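PDB 5WLH: LbaCas13a H328A (C2c2) from Lachnospiraceae bacterium NK4A179, which binds CRISPR guide RNA, here a pre-crRNA with a 24-nt spacer, and, as a Cas13a nuclease, probably cleaves RNA recognised through that guide. Local coordinates for residues K468-L473 with N1165-G1170; H1141-L1145 with I1172-I1176. One frame throughout, in Å; residues are numbered along the deposited sequence.

Interaction 1 (K468-L473 with N1165-G1170); sequences KKEIEL and NRKING
Strand 470-472 pairs in parallel with strand 1166-1169, joining parts of the chain nearly 700 residues apart at the periphery of the protein, with their short axes 4.8 Å apart and 13° from parallel. The register sets E470 beside K1167, I471 beside I1168 and E472 beside N1169. Backbone bonds alternate as parallel pairing requires: K469 O accepts K1167 N, I471 N gives to K1167 O, I471 O accepts N1169 N, and L473 N closes the series on N1169 O at 2.7 Å. Since 1166-1169 also bonds antiparallel to strand 1157-1160, it is the central strand of a small three-stranded mixed sheet.

Side chains add bonds around the start of the pairing and along one face. R1166 grips K468 O side-on, through NE at 2.9 Å and NH2 at 3.1 Å, with the oxygen lying in the guanidinium plane; I471 CD1 rests over one face of that group, toward its rim. On the face carrying E470, K1167 and N1169, N1169 ND2 donates to E470 OE1 at 2.9 Å, on that oxygen's anti lone pair, and also bonds I471 O from the side opposite to N1169 N. E470, its CG anti to the backbone N (chi1 177°), extends alongside K1167, though their salt bridge is long. At the strand start, K469 bends at chi2 (-85°) and brings NZ across to N1165 OD1, 2.6 Å away. On the face carrying I471 and I1168, the two isoleucines make an apolar contact, I1168 CD1 touching I471 CG1 at 3.7 Å; L473 CD2 meets I1168 CG2 just beyond the end of strand 470-472.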
loop_
_atom_site.group_PDB
_atom_site.type_symbol
_atom_site.label_atom_id
_atom_site.label_comp_id
_atom_site.label_asym_id
_atom_site.label_seq_id
_atom_site.Cartn_x
_atom_site.Cartn_y
_atom_site.Cartn_z
ATOM N N LYS A 468 14.788 -27.915 -22.993
ATOM C CA LYS A 468 16.105 -28.274 -22.487
ATOM C C LYS A 468 15.994 -29.446 -21.520
ATOM O O LYS A 468 15.221 -29.408 -20.558
ATOM C CB LYS A 468 16.758 -27.075 -21.798
ATOM C CG LYS A 468 17.208 -25.974 -22.750
ATOM C CD LYS A 468 17.930 -24.863 -21.999
ATOM C CE LYS A 468 17.935 -23.570 -22.803
ATOM N NZ LYS A 468 18.248 -22.391 -21.956
ATOM N N LYS A 469 16.761 -30.494 -21.787
ATOM C CA LYS A 469 16.811 -31.648 -20.908
ATOM C C LYS A 469 17.809 -31.465 -19.777
ATOM O O LYS A 469 17.858 -32.304 -18.872
ATOM C CB LYS A 469 17.163 -32.904 -21.709
ATOM C CG LYS A 469 16.123 -33.261 -22.748
ATOM C CD LYS A 469 15.017 -34.095 -22.130
ATOM C CE LYS A 469 14.214 -34.825 -23.196
ATOM N NZ LYS A 469 13.521 -36.029 -22.649
ATOM N N GLU A 470 18.615 -30.409 -19.833
ATOM C CA GLU A 470 19.494 -30.029 -18.735
ATOM C C GLU A 470 19.421 -28.520 -18.578
ATOM O O GLU A 470 19.609 -27.790 -19.554
ATOM C CB GLU A 470 20.942 -30.449 -18.987
ATOM C CG GLU A 470 21.900 -29.994 -17.891
ATOM C CD GLU A 470 23.174 -30.809 -17.868
ATOM O OE1 GLU A 470 24.028 -30.583 -16.978
ATOM O OE2 GLU A 470 23.315 -31.687 -18.750
ATOM N N ILE A 471 19.153 -28.056 -17.356
ATOM C CA ILE A 471 19.100 -26.630 -17.070
ATOM C C ILE A 471 19.995 -26.325 -15.878
ATOM O O ILE A 471 20.409 -27.216 -15.134
ATOM C CB ILE A 471 17.671 -26.136 -16.790
ATOM C CG1 ILE A 471 17.006 -26.980 -15.710
ATOM C CG2 ILE A 471 16.841 -26.125 -18.078
ATOM C CD1 ILE A 471 15.638 -26.439 -15.286
ATOM N N GLU A 472 20.309 -25.042 -15.723
ATOM C CA GLU A 472 21.122 -24.554 -14.615
ATOM C C GLU A 472 20.413 -23.371 -13.974
ATOM O O GLU A 472 20.118 -22.378 -14.647
ATOM C CB GLU A 472 22.518 -24.141 -15.087
ATOM C CG GLU A 472 23.413 -23.622 -13.968
ATOM C CD GLU A 472 24.835 -23.315 -14.433
ATOM O OE1 GLU A 472 25.146 -23.555 -15.622
ATOM O OE2 GLU A 472 25.643 -22.838 -13.601
ATOM N N LEU A 473 20.157 -23.471 -12.678
ATOM C CA LEU A 473 19.544 -22.381 -11.933
ATOM C C LEU A 473 20.593 -21.683 -11.073
ATOM O O LEU A 473 21.553 -22.303 -10.606
ATOM C CB LEU A 473 18.399 -22.911 -11.065
ATOM C CG LEU A 473 17.129 -23.354 -11.809
ATOM C CD1 LEU A 473 16.703 -22.272 -12.781
ATOM C CD2 LEU A 473 17.311 -24.700 -12.524
ATOM N N ASN A 1165 12.746 -37.204 -18.448
ATOM C CA ASN A 1165 14.064 -37.074 -17.845
ATOM C C ASN A 1165 14.543 -35.628 -17.886
ATOM O O ASN A 1165 14.262 -34.877 -18.826
ATOM C CB ASN A 1165 15.081 -37.966 -18.554
ATOM C CG ASN A 1165 15.215 -37.635 -20.023
ATOM O OD1 ASN A 1165 14.238 -37.683 -20.774
ATOM N ND2 ASN A 1165 16.422 -37.276 -20.442
ATOM N N ARG A 1166 15.296 -35.247 -16.858
ATOM C CA ARG A 1166 15.833 -33.897 -16.816
ATOM C C ARG A 1166 16.951 -33.849 -15.792
ATOM O O ARG A 1166 16.874 -34.500 -14.747
ATOM C CB ARG A 1166 14.748 -32.862 -16.470
ATOM C CG ARG A 1166 15.065 -31.486 -17.013
ATOM C CD ARG A 1166 13.885 -30.511 -16.947
ATOM N NE ARG A 1166 14.061 -29.447 -17.929
ATOM C CZ ARG A 1166 13.444 -28.271 -17.895
ATOM N NH1 ARG A 1166 12.594 -27.998 -16.922
ATOM N NH2 ARG A 1166 13.674 -27.370 -18.845
ATOM N N LYS A 1167 17.989 -33.093 -16.108
ATOM C CA LYS A 1167 19.066 -32.820 -15.176
ATOM C C LYS A 1167 18.960 -31.361 -14.774
ATOM O O LYS A 1167 18.862 -30.485 -15.639
ATOM C CB LYS A 1167 20.437 -33.115 -15.787
ATOM C CG LYS A 1167 21.569 -33.105 -14.764
ATOM C CD LYS A 1167 22.919 -33.289 -15.423
ATOM C CE LYS A 1167 23.975 -33.702 -14.408
ATOM N NZ LYS A 1167 25.321 -33.821 -15.040
ATOM N N ILE A 1168 18.986 -31.115 -13.465
ATOM C CA ILE A 1168 18.786 -29.793 -12.879
ATOM C C ILE A 1168 20.031 -29.453 -12.079
ATOM O O ILE A 1168 20.281 -30.064 -11.032
ATOM C CB ILE A 1168 17.552 -29.750 -11.967
ATOM C CG1 ILE A 1168 16.376 -30.512 -12.583
ATOM C CG2 ILE A 1168 17.186 -28.304 -11.612
ATOM C CD1 ILE A 1168 15.723 -29.800 -13.723
ATOM N N ASN A 1169 20.799 -28.480 -12.559
ATOM C CA ASN A 1169 21.923 -27.921 -11.828
ATOM C C ASN A 1169 21.437 -26.704 -11.049
ATOM O O ASN A 1169 20.652 -25.907 -11.565
ATOM C CB ASN A 1169 23.040 -27.530 -12.796
ATOM C CG ASN A 1169 23.534 -28.726 -13.634
ATOM O OD1 ASN A 1169 24.183 -29.629 -13.111
ATOM N ND2 ASN A 1169 23.205 -28.736 -14.922
ATOM N N GLY A 1170 21.886 -26.573 -9.807
ATOM C CA GLY A 1170 21.229 -25.622 -8.911
ATOM C C GLY A 1170 19.888 -26.141 -8.431
ATOM O O GLY A 1170 18.930 -25.359 -8.283
HETATM O O HOH W 1 18.667 -35.421 -19.009
#

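Interaction 2 (H1141-L1145 with I1172-I1176); sequences HYACL and ILYQI
H1141 begins an apolar contact between the last turn of helix 1106-1145 and the start of helix 1171-1180, a nearly antiparallel helix pair: the short axes run 169° apart in direction and come within 10.6 Å. No hydrogen bond crosses the interface, which buries 272 Å², so the contact rests on van der Waals packing. The H1141 imidazole meets two isoleucines. I1172 CD1 lies over one ring face, offset toward the rim, while I1172 CG1 sits 3.8 Å from H1141 CB; I1176 CD1 approaches obliquely, 3.5 Å from H1141 CD2. H1141 ND1 is hydrogen-bonded to Y1155 OH, which should limit rotation of the imidazole.

At Y1142 the contact moves to the edge of the phenol ring, where L1173 CD1 lies near the ring plane, 4.0 Å from Y1142 CD1. The other branch, L1173 CD2, packs on the backbone, 3.8 Å from Y1142 N. The Y1142 hydroxyl is hydrogen-bonded to the backbone N of F258, and M451 and V455 of helix 429-458 also touch this side chain.

One turn on from H1141, L1145 points toward the partner helix. It slides past I1172 in the opposite direction, with L1145 CD1 3.7 Å from I1172 CG2. Against L1173 it meets tip to tip: L1145 CD1 stands 3.6 Å from both L1173 CG and L1173 CD1.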
loop_
_atom_site.group_PDB
_atom_site.type_symbol
_atom_site.label_atom_id
_atom_site.label_comp_id
_atom_site.label_asym_id
_atom_site.label_seq_id
_atom_site.Cartn_x
_atom_site.Cartn_y
_atom_site.Cartn_z
ATOM N N HIS A 1141 19.519 -20.375 0.541
ATOM C CA HIS A 1141 20.112 -21.554 -0.092
ATOM C C HIS A 1141 21.058 -21.180 -1.220
ATOM O O HIS A 1141 21.999 -21.930 -1.498
ATOM C CB HIS A 1141 19.017 -22.490 -0.567
ATOM C CG HIS A 1141 18.293 -23.135 0.565
ATOM N ND1 HIS A 1141 18.840 -24.169 1.297
ATOM C CD2 HIS A 1141 17.114 -22.833 1.155
ATOM C CE1 HIS A 1141 17.999 -24.515 2.253
ATOM N NE2 HIS A 1141 16.943 -23.718 2.191
ATOM N N TYR A 1142 20.852 -20.023 -1.849
ATOM C CA TYR A 1142 21.840 -19.504 -2.785
ATOM C C TYR A 1142 23.156 -19.229 -2.079
ATOM O O TYR A 1142 24.234 -19.591 -2.575
ATOM C CB TYR A 1142 21.319 -18.229 -3.449
ATOM C CG TYR A 1142 22.253 -17.594 -4.445
ATOM C CD1 TYR A 1142 22.331 -18.064 -5.756
ATOM C CD2 TYR A 1142 23.030 -16.504 -4.089
ATOM C CE1 TYR A 1142 23.163 -17.444 -6.686
ATOM C CE2 TYR A 1142 23.858 -15.878 -5.010
ATOM C CZ TYR A 1142 23.907 -16.349 -6.305
ATOM O OH TYR A 1142 24.726 -15.723 -7.205
ATOM N N ALA A 1143 23.090 -18.568 -0.921
ATOM C CA ALA A 1143 24.289 -18.394 -0.114
ATOM C C ALA A 1143 24.892 -19.739 0.252
ATOM O O ALA A 1143 26.118 -19.903 0.231
ATOM C CB ALA A 1143 23.967 -17.581 1.148
ATOM N N CYS A 1144 24.051 -20.707 0.600
ATOM C CA CYS A 1144 24.566 -22.020 0.981
ATOM C C CYS A 1144 25.271 -22.679 -0.193
ATOM O O CYS A 1144 26.387 -23.209 -0.056
ATOM C CB CYS A 1144 23.424 -22.893 1.496
ATOM S SG CYS A 1144 23.994 -24.516 2.091
ATOM N N LEU A 1145 24.636 -22.639 -1.366
ATOM C CA LEU A 1145 25.243 -23.208 -2.565
ATOM C C LEU A 1145 26.605 -22.607 -2.832
ATOM O O LEU A 1145 27.495 -23.284 -3.359
ATOM C CB LEU A 1145 24.348 -22.972 -3.783
ATOM C CG LEU A 1145 23.242 -23.953 -4.113
ATOM C CD1 LEU A 1145 22.425 -23.404 -5.274
ATOM C CD2 LEU A 1145 23.813 -25.321 -4.473
ATOM N N ILE A 1172 18.440 -27.181 -5.682
ATOM C CA ILE A 1172 17.729 -26.633 -4.527
ATOM C C ILE A 1172 16.991 -25.363 -4.922
ATOM O O ILE A 1172 15.864 -25.134 -4.487
ATOM C CB ILE A 1172 18.680 -26.383 -3.343
ATOM C CG1 ILE A 1172 17.921 -25.734 -2.165
ATOM C CG2 ILE A 1172 19.811 -25.506 -3.733
ATOM C CD1 ILE A 1172 16.912 -26.614 -1.536
ATOM N N LEU A 1173 17.599 -24.544 -5.780
ATOM C CA LEU A 1173 16.957 -23.290 -6.172
ATOM C C LEU A 1173 15.749 -23.552 -7.054
ATOM O O LEU A 1173 14.694 -22.939 -6.872
ATOM C CB LEU A 1173 17.957 -22.392 -6.898
ATOM C CG LEU A 1173 19.233 -22.054 -6.155
ATOM C CD1 LEU A 1173 20.145 -21.215 -7.052
ATOM C CD2 LEU A 1173 18.919 -21.342 -4.838
ATOM N N TYR A 1174 15.896 -24.458 -8.024
ATOM C CA TYR A 1174 14.762 -24.870 -8.837
ATOM C C TYR A 1174 13.622 -25.355 -7.950
ATOM O O TYR A 1174 12.468 -24.946 -8.113
ATOM C CB TYR A 1174 15.199 -25.985 -9.813
ATOM C CG TYR A 1174 14.022 -26.544 -10.577
ATOM C CD1 TYR A 1174 13.225 -27.552 -10.038
ATOM C CD2 TYR A 1174 13.681 -26.030 -11.820
ATOM C CE1 TYR A 1174 12.119 -28.025 -10.719
ATOM C CE2 TYR A 1174 12.574 -26.508 -12.525
ATOM C CZ TYR A 1174 11.809 -27.509 -11.972
ATOM O OH TYR A 1174 10.700 -27.958 -12.647
ATOM N N GLN A 1175 13.939 -26.236 -6.995
ATOM C CA GLN A 1175 12.898 -26.873 -6.204
ATOM C C GLN A 1175 12.220 -25.880 -5.277
ATOM O O GLN A 1175 11.019 -26.010 -5.009
ATOM C CB GLN A 1175 13.493 -28.051 -5.426
ATOM C CG GLN A 1175 14.008 -29.154 -6.394
ATOM C CD GLN A 1175 12.918 -30.149 -6.720
ATOM O OE1 GLN A 1175 12.199 -30.003 -7.704
ATOM N NE2 GLN A 1175 12.746 -31.130 -5.857
ATOM N N ILE A 1176 12.961 -24.883 -4.793
ATOM C CA ILE A 1176 12.332 -23.836 -3.995
ATOM C C ILE A 1176 11.298 -23.094 -4.830
ATOM O O ILE A 1176 10.152 -22.903 -4.409
ATOM C CB ILE A 1176 13.384 -22.870 -3.424
ATOM C CG1 ILE A 1176 14.181 -23.564 -2.308
ATOM C CG2 ILE A 1176 12.669 -21.614 -2.853
ATOM C CD1 ILE A 1176 15.423 -22.811 -1.866
#

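Interaction 1 and interaction 2 lie on consecutive elements, since strand 1166-1169 leads through G1170, the N-cap residue, directly into helix 1171-1180. Their centres are 14 Å apart. Y1174, a helix residue outside the interaction 2 interface, packs its CB 3.5 Å from I1168 CG2 and 3.7 Å from L473 CD2, while its CD2 lies 4.0 Å from I471 CD1. Residues active in both contacts meet where L473 O lies 4.0 Å from L1173 CD1. The short helix is thus set between the sheet and the end of helix 1106-1145. The nearest atoms are about 21 Å from the guide RNA for interaction 1 and about 15 Å for interaction 2, so neither touches it; one is strand pairing, the other apolar helix packing.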